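Local coordinates for flavin reductase domain protein, FMN-binding (Shewanella baltica, PDB 3HMZ), which binds FMN and probably acts as a flavin-dependent oxidoreductase that takes electrons from NADH or NADPH, at residues V32-R37 with M45-C50; M79-V84 with L123-G128; H94-Q99 with C111-F116; A131-K136 with A152-A157. All blocks are in the same frame, centred on the assembly; numbering follows the deposited sequence.

In the fold
Contacts 1 and 4 are buried and lie within one curled antiparallel sheet, consistent with the split barrel of the FMN-binding flavin reductase family; contact 2, also buried, reaches it through strand 79-84, which lies between strands 32-38 and 131-138. Contact 3 is partly exposed, on helix 90-96 and the stretch after helix 107-111. Contacts 1 and 3 both touch FMN and meet through Val-96, which packs on Met-45 and Ala-46. Their chemistry follows their place: contacts 1 and 4 pair backbones, contact 4 with a bulge and no ligand; contact 2 sets the segment 123-128, with its short strand, on the sheet by a glutamine and an aromatic face; contact 3 packs small apolar groups and sulfur beside the cofactor.

Contact 1 (V32-R37 with M45-C50); sequences VLVSAR and MAAAWC. With FMN (flavin mononucleotide), chain B.
Val-34 holds CG1 anti to its backbone N (chi1 -175°), which leaves CG2 anti to the carbonyl carbon and sets it against CB of Ala-47, 3.5 Å away. Met-45, present as selenomethionine, has CG between its own backbone N and carbonyl carbon (chi1 62°), next to CB of Val-34. A further bend at chi3 brings its CE to 3.3 Å from C2 of FMN, and the one side chain thus touches both the neighbouring strand and the flavin. Further along, CG2 of Val-32 packs on CB of Cys-50 at 3.7 Å.

The two strands form an antiparallel hairpin. Val-32 pairs with Ala-47 and Val-34 with Met-45, each pair closed by two backbone hydrogen bonds; N of Val-32 reaches O of Ala-47 at 2.9 Å. Leu-33 and Ala-46 form the non-hydrogen-bonded pair between them and put their side chains on the other face, where Leu-33 meets Val-96 of helix 90-96.

As strand 45-47 ends, its backbone turns to the cofactor. N of Ala-48 gives a fairly straight bond (162°) to FMN N5 at 3.0 Å, and N of Trp-49 binds FMN O4 at 2.9 Å. The ribityl O2' donates to O of Ala-46 at 2.8 Å. The indole NE1 of Trp-49 bonds to Asn-27 of the second subunit, tying this site to the dimer interface.

With N5 and O4 each taking an N-H, electron density would probably be drawn toward that edge of the flavin, polarising the ring toward N5 and O4.

Contact 2 (M79-V84 with L123-G128); sequences MFVIQV and LPFVAG. With EDO (1,2-ethanediol), chain E.
Val-81 stands over the ring of Phe-125, the two side chains crossing at about a right angle. Its CG2 lies 3.9 Å from the ring centroid and only 12° off the normal, a CH-pi contact over the middle of the face, while CG1 sits nearer the rim, 3.8 Å from CD2. The same CG2 also touches CB of Leu-123 at 3.8 Å, where the valine and leucine branches meet at a slant. Leu-123 in turn directs CD2 to CB of Met-79, a selenomethionine modelled in two conformers.

Gln-83 makes the polar half of the contact. Its side chain bends at chi2 (-113°), which turns CD toward Val-126; the two side chains cross at about a right angle. OE1 takes the backbone N-H of Val-126 at 2.8 Å, with the donor 37° above the carboxamide plane, and CG2 of Val-126 lies 3.5 Å from OE1. At the other end of the amide, NE2 is held by Ser-35 OG and Leu-33 O on strand 32-38.

A leucine in place of Gln-83 would probably leave N of Val-126 without its acceptor and strip Leu-33 O and Ser-35 OG of a partner, all in a buried setting.

The segments run almost in the same direction, yet no backbone pairing joins them. The Gln-83 amide, engaged at both ends, together with the packing of Val-81 on Phe-125 and Leu-123, joins 123-128 to the sheet.

Contact 3 (H94-Q99 with C111-F116); sequences HRVGSQ and CGVELF. With FMN (flavin mononucleotide), chain B; EDO (1,2-ethanediol), chain F.
One wall of the FMN pocket is formed by the end of helix 90-96 and the loop after it, and this wall rests on the Schellman motif that ends helix 107-111, with Val-96 meeting Cys-111 and Val-113. Val-96 holds CG1 anti to its carbonyl carbon (chi1 -60°), which places that methyl 3.6 Å from CB of Cys-111 and equally 3.6 Å from CG2 of Val-113. The two valine side chains cross at about a right angle. CB of Arg-95 closes over the sulfur from the helix, 3.7 Å from SG of Cys-111. Gln-99 also brings its carboxamide up to that sulfur, but the side chain has two conformers and the detail is doubtful.

The other side of this loop is turned to the cofactor. O of Gln-99 accepts the ribityl hydroxyl O4' of FMN at 2.8 Å, and CA of Gly-97 comes to 3.2 Å from O2'; a CB on that glycine would clash with the flavin methyl C8M. Lys-107, itself an FMN-binding residue, donates from NZ to O of Val-96 and so links helix 107-111 to the end of helix 90-96.

Gly-112 takes the positive phi (76°) of the Schellman turn and leads the chain away toward strand 115-116. Just before it, the carbonyl O of Cys-111 accepts a hydrogen bond from O2 of a 1,2-ethanediol, probably from the crystallisation liquor, at 2.6 Å.

Contact 4 (A131-K136 with A152-A157); sequences AWLACK and AEVIGA
Leu-133 to Lys-136 pair antiparallel with Glu-153 to Ala-157 through a classic beta bulge, Ile-155 and Gly-156 both facing Ala-134. N of Ala-134 bonds to O of Gly-156 at 2.8 Å, while its O receives N of Ile-155, also at 2.8 Å. Beyond the bulge, N of Lys-136 gives O of Glu-153 a nearly straight bond (170°), and the return bond runs from N of Glu-153. The psi of Ile-155, -8°, takes in the extra residue.

Val-154 supplies the side-chain grip. Its CG1 sits beside CB of Leu-133 at 4.1 Å, and CG2, anti to the carbonyl carbon, faces CD2 of the same leucine at 4.1 Å and SG of Cys-135 at 4.2 Å. Next to it, CB of Cys-135 rests on CB of Ala-152 at 3.8 Å. At the bulge, CG1 of Ile-155 lies 3.5 Å from O of Ala-134 and also packs on CB of Ala-134.

An alanine at Val-154 would lose both methyls and is likely to open a gap between Leu-133 and Cys-135, leaving the leucine end more freedom to turn.

The two faces thus differ in chemistry: Leu-133, Cys-135 and Val-154 make a buried apolar side, where Leu-60 of strand 58-63 touches the last two, consistent with the interior of the family's split barrel, whereas on the other face Lys-136 is exposed and Glu-153 partly so, with the extended lysine chain carrying its NZ away from strand 152-157.

Contact 1 (V32-R37 with M45-C50)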
# COMPACT_ATOMS: atom_id res chain seq x y z
N VAL A 32 -6.36 -0.05 6.11
CA VAL A 32 -6.33 -0.49 7.48
C VAL A 32 -7.16 0.38 8.39
O VAL A 32 -7.64 1.45 7.97
CB VAL A 32 -4.88 -0.54 8.01
CG1 VAL A 32 -4.00 -1.40 7.09
CG2 VAL A 32 -4.25 0.86 8.12
N LEU A 33 -7.34 -0.10 9.61
CA LEU A 33 -7.86 0.74 10.70
C LEU A 33 -6.68 1.04 11.63
O LEU A 33 -5.90 0.16 11.96
CB LEU A 33 -9.00 0.08 11.48
CG LEU A 33 -10.11 -0.51 10.64
CD1 LEU A 33 -11.11 -1.19 11.59
CD2 LEU A 33 -10.78 0.49 9.72
N VAL A 34 -6.56 2.30 12.01
CA VAL A 34 -5.54 2.77 12.96
C VAL A 34 -6.27 3.02 14.28
O VAL A 34 -7.25 3.77 14.33
CB VAL A 34 -4.86 4.09 12.51
CG1 VAL A 34 -3.71 4.49 13.48
CG2 VAL A 34 -4.39 3.97 11.02
N SER A 35 -5.84 2.35 15.33
CA SER A 35 -6.40 2.61 16.67
C SER A 35 -5.34 3.04 17.66
O SER A 35 -4.17 2.64 17.57
CB SER A 35 -7.17 1.39 17.15
OG SER A 35 -6.30 0.28 17.28
N ALA A 36 -5.79 3.81 18.65
CA ALA A 36 -4.87 4.36 19.64
C ALA A 36 -5.64 4.74 20.89
O ALA A 36 -6.87 4.90 20.84
CB ALA A 36 -4.08 5.58 19.06
N ARG A 37 -4.89 4.88 21.97
CA ARG A 37 -5.40 5.26 23.27
C ARG A 37 -4.60 6.41 23.86
O ARG A 37 -3.38 6.41 23.80
CB ARG A 37 -5.28 4.06 24.19
CG ARG A 37 -5.84 4.26 25.61
CD ARG A 37 -5.74 2.96 26.36
NE ARG A 37 -6.73 2.00 25.83
CZ ARG A 37 -6.88 0.73 26.18
NH1 ARG A 37 -6.09 0.14 27.06
NH2 ARG A 37 -7.86 0.04 25.62
N MSE A 45 -9.61 5.18 13.37
CA MSE A 45 -9.86 5.81 12.08
C MSE A 45 -9.44 4.86 10.95
O MSE A 45 -8.79 3.84 11.21
CB MSE A 45 -9.08 7.13 11.93
CG MSE A 45 -7.56 6.99 11.99
SE MSE A 45 -6.63 8.60 11.56
CE MSE A 45 -5.95 8.18 9.82
N ALA A 46 -9.82 5.21 9.73
CA ALA A 46 -9.42 4.45 8.54
C ALA A 46 -8.16 5.10 7.94
O ALA A 46 -8.01 6.34 7.94
CB ALA A 46 -10.51 4.41 7.50
N ALA A 47 -7.24 4.26 7.47
CA ALA A 47 -6.06 4.72 6.74
C ALA A 47 -5.77 3.84 5.53
O ALA A 47 -5.49 2.64 5.68
CB ALA A 47 -4.80 4.82 7.63
N ALA A 48 -5.88 4.42 4.33
CA ALA A 48 -5.39 3.74 3.14
C ALA A 48 -3.87 3.83 3.03
O ALA A 48 -3.23 2.95 2.44
CB ALA A 48 -6.01 4.31 1.88
N TRP A 49 -3.27 4.91 3.58
CA TRP A 49 -1.84 5.20 3.35
C TRP A 49 -0.95 4.65 4.43
O TRP A 49 -0.24 5.37 5.11
CB TRP A 49 -1.64 6.68 3.09
CG TRP A 49 -2.38 7.19 1.90
CD1 TRP A 49 -3.05 6.47 0.95
CD2 TRP A 49 -2.47 8.55 1.48
NE1 TRP A 49 -3.62 7.30 -0.01
CE2 TRP A 49 -3.26 8.58 0.29
CE3 TRP A 49 -1.97 9.76 2.00
CZ2 TRP A 49 -3.55 9.77 -0.35
CZ3 TRP A 49 -2.28 10.93 1.35
CH2 TRP A 49 -3.06 10.93 0.19
N CYS A 50 -0.99 3.33 4.58
CA CYS A 50 -0.21 2.57 5.53
C CYS A 50 0.56 1.53 4.72
O CYS A 50 -0.03 0.86 3.92
CB CYS A 50 -1.11 1.89 6.55
SG CYS A 50 -0.15 0.89 7.74
N1 FMN B . -6.78 9.91 6.90
C2 FMN B . -5.41 9.94 7.03
O2 FMN B . -4.90 10.81 7.73
N3 FMN B . -4.65 8.98 6.39
C4 FMN B . -5.18 8.02 5.60
O4 FMN B . -4.41 7.20 5.03
C4A FMN B . -6.58 8.00 5.46
N5 FMN B . -7.21 7.04 4.69
C5A FMN B . -8.59 6.88 4.69
C6 FMN B . -9.19 5.79 4.04
C7 FMN B . -10.57 5.64 4.02
C7M FMN B . -11.20 4.45 3.35
C8 FMN B . -11.37 6.59 4.65
C8M FMN B . -12.88 6.48 4.65
C9 FMN B . -10.76 7.66 5.29
C9A FMN B . -9.38 7.85 5.33
N10 FMN B . -8.75 8.91 5.99
C10 FMN B . -7.38 8.95 6.11
C1' FMN B . -9.53 9.91 6.80
C2' FMN B . -9.63 9.60 8.30
O2' FMN B . -9.93 8.22 8.55
C3' FMN B . -10.73 10.51 8.83
O3' FMN B . -10.30 11.87 8.72
C4' FMN B . -11.22 10.14 10.25
O4' FMN B . -12.50 10.74 10.41
C5' FMN B . -10.30 10.58 11.37
O5' FMN B . -10.93 10.23 12.60
P FMN B . -10.41 10.84 13.98
O1P FMN B . -11.46 10.39 14.98
O2P FMN B . -9.02 10.34 14.27
O3P FMN B . -10.37 12.34 13.84

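Contact 2 (M79-V84 with L123-G128)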
# COMPACT_ATOMS: atom_id res chain seq x y z
N MSE A 79 2.16 4.96 20.72
CA MSE A 79 1.74 3.58 20.45
C MSE A 79 0.44 3.58 19.68
O MSE A 79 -0.40 4.45 19.85
CB MSE A 79 1.48 2.84 21.77
CG MSE A 79 2.65 2.68 22.72
SE MSE A 79 3.95 1.40 22.09
CE MSE A 79 2.91 -0.19 21.75
N PHE A 80 0.26 2.56 18.85
CA PHE A 80 -1.00 2.38 18.12
C PHE A 80 -1.07 0.95 17.59
O PHE A 80 -0.10 0.19 17.66
CB PHE A 80 -1.16 3.43 17.00
CG PHE A 80 -0.04 3.45 15.98
CD1 PHE A 80 1.11 4.22 16.21
CD2 PHE A 80 -0.17 2.80 14.76
CE1 PHE A 80 2.12 4.28 15.29
CE2 PHE A 80 0.84 2.88 13.81
CZ PHE A 80 2.00 3.63 14.08
N VAL A 81 -2.26 0.62 17.08
CA VAL A 81 -2.47 -0.67 16.44
C VAL A 81 -2.90 -0.38 14.99
O VAL A 81 -3.69 0.55 14.69
CB VAL A 81 -3.54 -1.55 17.13
CG1 VAL A 81 -3.79 -2.87 16.34
CG2 VAL A 81 -3.16 -1.84 18.60
N ILE A 82 -2.32 -1.17 14.09
CA ILE A 82 -2.74 -1.22 12.67
C ILE A 82 -3.42 -2.57 12.51
O ILE A 82 -2.89 -3.61 12.90
CB ILE A 82 -1.54 -1.13 11.71
CG1 ILE A 82 -0.88 0.25 11.82
CG2 ILE A 82 -1.94 -1.43 10.26
CD1 ILE A 82 -1.78 1.42 11.44
N GLN A 83 -4.63 -2.55 11.98
CA GLN A 83 -5.38 -3.78 11.79
C GLN A 83 -6.08 -3.79 10.45
O GLN A 83 -6.41 -2.75 9.90
CB GLN A 83 -6.36 -4.03 12.96
CG GLN A 83 -7.29 -2.87 13.30
CD GLN A 83 -7.00 -2.27 14.64
OE1 GLN A 83 -7.26 -2.95 15.65
NE2 GLN A 83 -6.51 -1.03 14.67
N VAL A 84 -6.26 -4.99 9.92
CA VAL A 84 -6.78 -5.21 8.58
C VAL A 84 -8.26 -5.54 8.65
O VAL A 84 -8.62 -6.64 9.08
CB VAL A 84 -5.99 -6.35 7.88
CG1 VAL A 84 -6.49 -6.54 6.47
CG2 VAL A 84 -4.45 -6.04 7.84
N LEU A 123 -3.52 -0.96 24.72
CA LEU A 123 -3.99 -0.60 23.41
C LEU A 123 -5.35 -1.19 23.06
O LEU A 123 -5.65 -2.29 23.48
CB LEU A 123 -3.01 -1.10 22.32
CG LEU A 123 -1.68 -0.36 22.19
CD1 LEU A 123 -0.64 -1.13 21.38
CD2 LEU A 123 -1.92 1.06 21.70
N PRO A 124 -6.12 -0.47 22.24
CA PRO A 124 -7.38 -0.99 21.74
C PRO A 124 -7.19 -1.71 20.40
O PRO A 124 -6.55 -1.16 19.49
CB PRO A 124 -8.21 0.27 21.52
CG PRO A 124 -7.20 1.33 21.16
CD PRO A 124 -5.92 0.93 21.80
N PHE A 125 -7.72 -2.92 20.31
CA PHE A 125 -7.72 -3.72 19.09
C PHE A 125 -9.19 -3.82 18.61
O PHE A 125 -10.11 -3.98 19.44
CB PHE A 125 -7.19 -5.11 19.37
CG PHE A 125 -5.73 -5.16 19.71
CD1 PHE A 125 -5.27 -4.79 20.96
CD2 PHE A 125 -4.81 -5.58 18.78
CE1 PHE A 125 -3.90 -4.85 21.26
CE2 PHE A 125 -3.47 -5.68 19.08
CZ PHE A 125 -3.01 -5.29 20.34
N VAL A 126 -9.40 -3.79 17.29
CA VAL A 126 -10.74 -3.83 16.73
C VAL A 126 -11.18 -5.27 16.49
O VAL A 126 -10.56 -6.01 15.73
CB VAL A 126 -10.87 -2.97 15.47
CG1 VAL A 126 -12.28 -3.06 14.88
CG2 VAL A 126 -10.43 -1.48 15.74
N ALA A 127 -12.26 -5.68 17.14
CA ALA A 127 -12.86 -7.00 16.93
C ALA A 127 -13.35 -7.17 15.50
O ALA A 127 -13.84 -6.21 14.89
CB ALA A 127 -14.06 -7.24 17.89
N GLY A 128 -13.16 -8.36 14.95
CA GLY A 128 -13.65 -8.73 13.64
C GLY A 128 -12.66 -8.58 12.50
O GLY A 128 -12.92 -9.03 11.39
C1 EDO E . -11.46 -11.54 18.63
O1 EDO E . -10.88 -11.10 19.87
C2 EDO E . -11.54 -10.35 17.70
O2 EDO E . -12.16 -10.61 16.45

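Contact 3 (H94-Q99 with C111-F116)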
# COMPACT_ATOMS: atom_id res chain seq x y z
N HIS A 94 -15.69 2.64 6.42
CA HIS A 94 -16.04 3.92 5.85
C HIS A 94 -16.48 4.93 6.91
O HIS A 94 -16.09 6.09 6.87
CB HIS A 94 -17.11 3.74 4.78
CG HIS A 94 -17.31 4.96 3.95
ND1 HIS A 94 -18.37 5.78 4.17
CD2 HIS A 94 -16.53 5.57 3.02
CE1 HIS A 94 -18.31 6.81 3.34
NE2 HIS A 94 -17.21 6.71 2.62
N ARG A 95 -17.23 4.44 7.91
CA ARG A 95 -17.74 5.31 8.97
C ARG A 95 -16.64 5.88 9.84
O ARG A 95 -16.64 7.09 10.13
CB ARG A 95 -18.76 4.58 9.85
CG ARG A 95 -20.09 4.34 9.18
CD ARG A 95 -21.04 3.62 10.15
NE ARG A 95 -22.26 3.22 9.49
CZ ARG A 95 -23.35 2.79 10.11
NH1 ARG A 95 -23.38 2.74 11.43
NH2 ARG A 95 -24.41 2.44 9.41
N VAL A 96 -15.70 5.04 10.27
CA VAL A 96 -14.59 5.55 11.11
C VAL A 96 -13.66 6.49 10.34
O VAL A 96 -12.95 7.27 10.97
CB VAL A 96 -13.76 4.46 11.82
CG1 VAL A 96 -14.68 3.62 12.77
CG2 VAL A 96 -13.02 3.57 10.84
N GLY A 97 -13.72 6.41 9.02
CA GLY A 97 -12.99 7.32 8.16
C GLY A 97 -13.77 8.53 7.68
O GLY A 97 -13.26 9.31 6.87
N SER A 98 -15.01 8.68 8.17
CA SER A 98 -15.90 9.77 7.77
C SER A 98 -16.42 10.60 8.95
O SER A 98 -17.21 11.53 8.74
CB SER A 98 -17.06 9.19 6.98
OG SER A 98 -16.65 8.48 5.85
N GLN A 99 -15.99 10.25 10.16
CA GLN A 99 -16.41 10.88 11.41
C GLN A 99 -15.20 11.06 12.30
O GLN A 99 -14.40 10.14 12.38
CB GLN A 99 -17.40 9.92 12.11
CG GLN A 99 -18.68 9.65 11.31
CD GLN A 99 -19.60 8.62 11.93
OE1 GLN A 99 -19.66 8.48 13.14
NE2 GLN A 99 -20.32 7.89 11.09
N CYS A 111 -20.18 4.06 15.15
CA CYS A 111 -19.58 3.40 14.01
C CYS A 111 -19.65 1.86 14.12
O CYS A 111 -19.26 1.17 13.19
CB CYS A 111 -18.12 3.84 13.84
SG CYS A 111 -17.90 5.56 13.32
N GLY A 112 -20.15 1.32 15.24
CA GLY A 112 -20.27 -0.14 15.44
C GLY A 112 -18.94 -0.81 15.74
O GLY A 112 -18.79 -1.99 15.46
N VAL A 113 -18.00 -0.06 16.35
CA VAL A 113 -16.69 -0.59 16.65
C VAL A 113 -16.67 -1.25 18.02
O VAL A 113 -16.91 -0.58 19.03
CB VAL A 113 -15.62 0.52 16.65
CG1 VAL A 113 -14.23 -0.02 17.07
CG2 VAL A 113 -15.56 1.19 15.26
N GLU A 114 -16.34 -2.54 18.05
CA GLU A 114 -16.16 -3.33 19.26
C GLU A 114 -14.66 -3.50 19.48
O GLU A 114 -13.96 -3.95 18.58
CB GLU A 114 -16.85 -4.68 19.17
CG GLU A 114 -16.60 -5.58 20.35
CD GLU A 114 -17.15 -6.95 20.16
OE1 GLU A 114 -18.26 -7.06 19.64
OE2 GLU A 114 -16.46 -7.92 20.55
N LEU A 115 -14.17 -3.09 20.64
CA LEU A 115 -12.76 -3.15 20.97
C LEU A 115 -12.44 -4.30 21.96
O LEU A 115 -13.28 -4.71 22.77
CB LEU A 115 -12.28 -1.85 21.61
CG LEU A 115 -12.42 -0.61 20.74
CD1 LEU A 115 -12.04 0.63 21.55
CD2 LEU A 115 -11.59 -0.73 19.45
N PHE A 116 -11.20 -4.75 21.91
CA PHE A 116 -10.66 -5.71 22.86
C PHE A 116 -9.21 -5.39 23.15
O PHE A 116 -8.60 -4.56 22.48
CB PHE A 116 -10.83 -7.16 22.38
CG PHE A 116 -9.98 -7.56 21.17
CD1 PHE A 116 -10.36 -7.27 19.88
CD2 PHE A 116 -8.78 -8.24 21.35
CE1 PHE A 116 -9.58 -7.66 18.78
CE2 PHE A 116 -8.00 -8.66 20.28
CZ PHE A 116 -8.41 -8.36 18.97
N1 FMN B . -6.78 9.91 6.90
C2 FMN B . -5.41 9.94 7.03
O2 FMN B . -4.90 10.81 7.73
N3 FMN B . -4.65 8.98 6.39
C4 FMN B . -5.18 8.02 5.60
O4 FMN B . -4.41 7.20 5.03
C4A FMN B . -6.58 8.00 5.46
N5 FMN B . -7.21 7.04 4.69
C5A FMN B . -8.59 6.88 4.69
C6 FMN B . -9.19 5.79 4.04
C7 FMN B . -10.57 5.64 4.02
C7M FMN B . -11.20 4.45 3.35
C8 FMN B . -11.37 6.59 4.65
C8M FMN B . -12.88 6.48 4.65
C9 FMN B . -10.76 7.66 5.29
C9A FMN B . -9.38 7.85 5.33
N10 FMN B . -8.75 8.91 5.99
C10 FMN B . -7.38 8.95 6.11
C1' FMN B . -9.53 9.91 6.80
C2' FMN B . -9.63 9.60 8.30
O2' FMN B . -9.93 8.22 8.55
C3' FMN B . -10.73 10.51 8.83
O3' FMN B . -10.30 11.87 8.72
C4' FMN B . -11.22 10.14 10.25
O4' FMN B . -12.50 10.74 10.41
C5' FMN B . -10.30 10.58 11.37
O5' FMN B . -10.93 10.23 12.60
P FMN B . -10.41 10.84 13.98
O1P FMN B . -11.46 10.39 14.98
O2P FMN B . -9.02 10.34 14.27
O3P FMN B . -10.37 12.34 13.84
C1 EDO F . -21.80 -1.82 11.40
O1 EDO F . -22.30 -1.93 12.75
C2 EDO F . -20.57 -0.94 11.39
O2 EDO F . -20.94 0.43 11.40

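Contact 4 (A131-K136 with A152-A157)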
# COMPACT_ATOMS: atom_id res chain seq x y z
N ALA A 131 -6.36 -9.28 11.00
CA ALA A 131 -4.99 -9.22 11.49
C ALA A 131 -4.77 -7.92 12.22
O ALA A 131 -5.44 -6.91 11.92
CB ALA A 131 -4.01 -9.32 10.28
N TRP A 132 -3.83 -7.95 13.18
CA TRP A 132 -3.50 -6.81 14.02
C TRP A 132 -1.99 -6.74 14.22
O TRP A 132 -1.34 -7.78 14.40
CB TRP A 132 -4.13 -6.94 15.39
CG TRP A 132 -5.62 -7.18 15.41
CD1 TRP A 132 -6.59 -6.24 15.62
CD2 TRP A 132 -6.29 -8.43 15.26
NE1 TRP A 132 -7.83 -6.83 15.56
CE2 TRP A 132 -7.68 -8.17 15.34
CE3 TRP A 132 -5.87 -9.74 15.02
CZ2 TRP A 132 -8.61 -9.17 15.23
CZ3 TRP A 132 -6.79 -10.72 14.92
CH2 TRP A 132 -8.15 -10.44 15.02
N LEU A 133 -1.45 -5.52 14.19
CA LEU A 133 -0.05 -5.24 14.40
C LEU A 133 0.07 -4.15 15.48
O LEU A 133 -0.42 -3.03 15.28
CB LEU A 133 0.60 -4.78 13.10
CG LEU A 133 0.54 -5.73 11.88
CD1 LEU A 133 -0.74 -5.61 11.05
CD2 LEU A 133 1.77 -5.50 10.96
N ALA A 134 0.70 -4.49 16.61
CA ALA A 134 0.98 -3.52 17.69
C ALA A 134 2.24 -2.74 17.29
O ALA A 134 3.25 -3.34 16.94
CB ALA A 134 1.17 -4.23 18.98
N CYS A 135 2.15 -1.41 17.36
CA CYS A 135 3.18 -0.52 16.84
C CYS A 135 3.66 0.48 17.87
O CYS A 135 2.88 1.05 18.62
CB CYS A 135 2.63 0.26 15.65
SG CYS A 135 2.11 -0.76 14.26
N LYS A 136 4.97 0.68 17.87
CA LYS A 136 5.65 1.65 18.73
C LYS A 136 6.22 2.71 17.80
O LYS A 136 7.08 2.42 16.97
CB LYS A 136 6.76 1.00 19.53
CG LYS A 136 7.50 1.98 20.49
CD LYS A 136 8.64 1.25 21.16
CE LYS A 136 9.33 2.19 22.15
NZ LYS A 136 10.54 1.53 22.74
N ALA A 152 6.83 3.45 12.49
CA ALA A 152 6.75 2.66 13.71
C ALA A 152 7.40 1.31 13.60
O ALA A 152 7.43 0.72 12.52
CB ALA A 152 5.27 2.47 14.16
N GLU A 153 7.88 0.81 14.75
CA GLU A 153 8.33 -0.56 14.83
C GLU A 153 7.10 -1.42 15.19
O GLU A 153 6.29 -1.04 16.03
CB GLU A 153 9.45 -0.73 15.86
CG GLU A 153 9.75 -2.15 16.29
CD GLU A 153 11.19 -2.29 16.82
OE1 GLU A 153 11.81 -1.25 17.20
OE2 GLU A 153 11.70 -3.43 16.79
N VAL A 154 6.98 -2.56 14.53
CA VAL A 154 5.90 -3.52 14.84
C VAL A 154 6.49 -4.42 15.93
O VAL A 154 7.55 -5.08 15.72
CB VAL A 154 5.49 -4.31 13.61
CG1 VAL A 154 4.54 -5.43 14.01
CG2 VAL A 154 4.88 -3.36 12.56
N ILE A 155 5.86 -4.40 17.10
CA ILE A 155 6.31 -5.16 18.27
C ILE A 155 5.52 -6.42 18.57
O ILE A 155 5.88 -7.18 19.47
CB ILE A 155 6.40 -4.23 19.54
CG1 ILE A 155 5.02 -3.69 19.95
CG2 ILE A 155 7.39 -3.06 19.24
CD1 ILE A 155 5.02 -2.85 21.26
N GLY A 156 4.41 -6.62 17.86
CA GLY A 156 3.61 -7.79 18.01
C GLY A 156 2.65 -7.88 16.84
O GLY A 156 2.27 -6.84 16.28
N ALA A 157 2.31 -9.12 16.44
CA ALA A 157 1.41 -9.34 15.31
C ALA A 157 0.59 -10.58 15.55
O ALA A 157 1.10 -11.57 16.12
CB ALA A 157 2.21 -9.42 14.02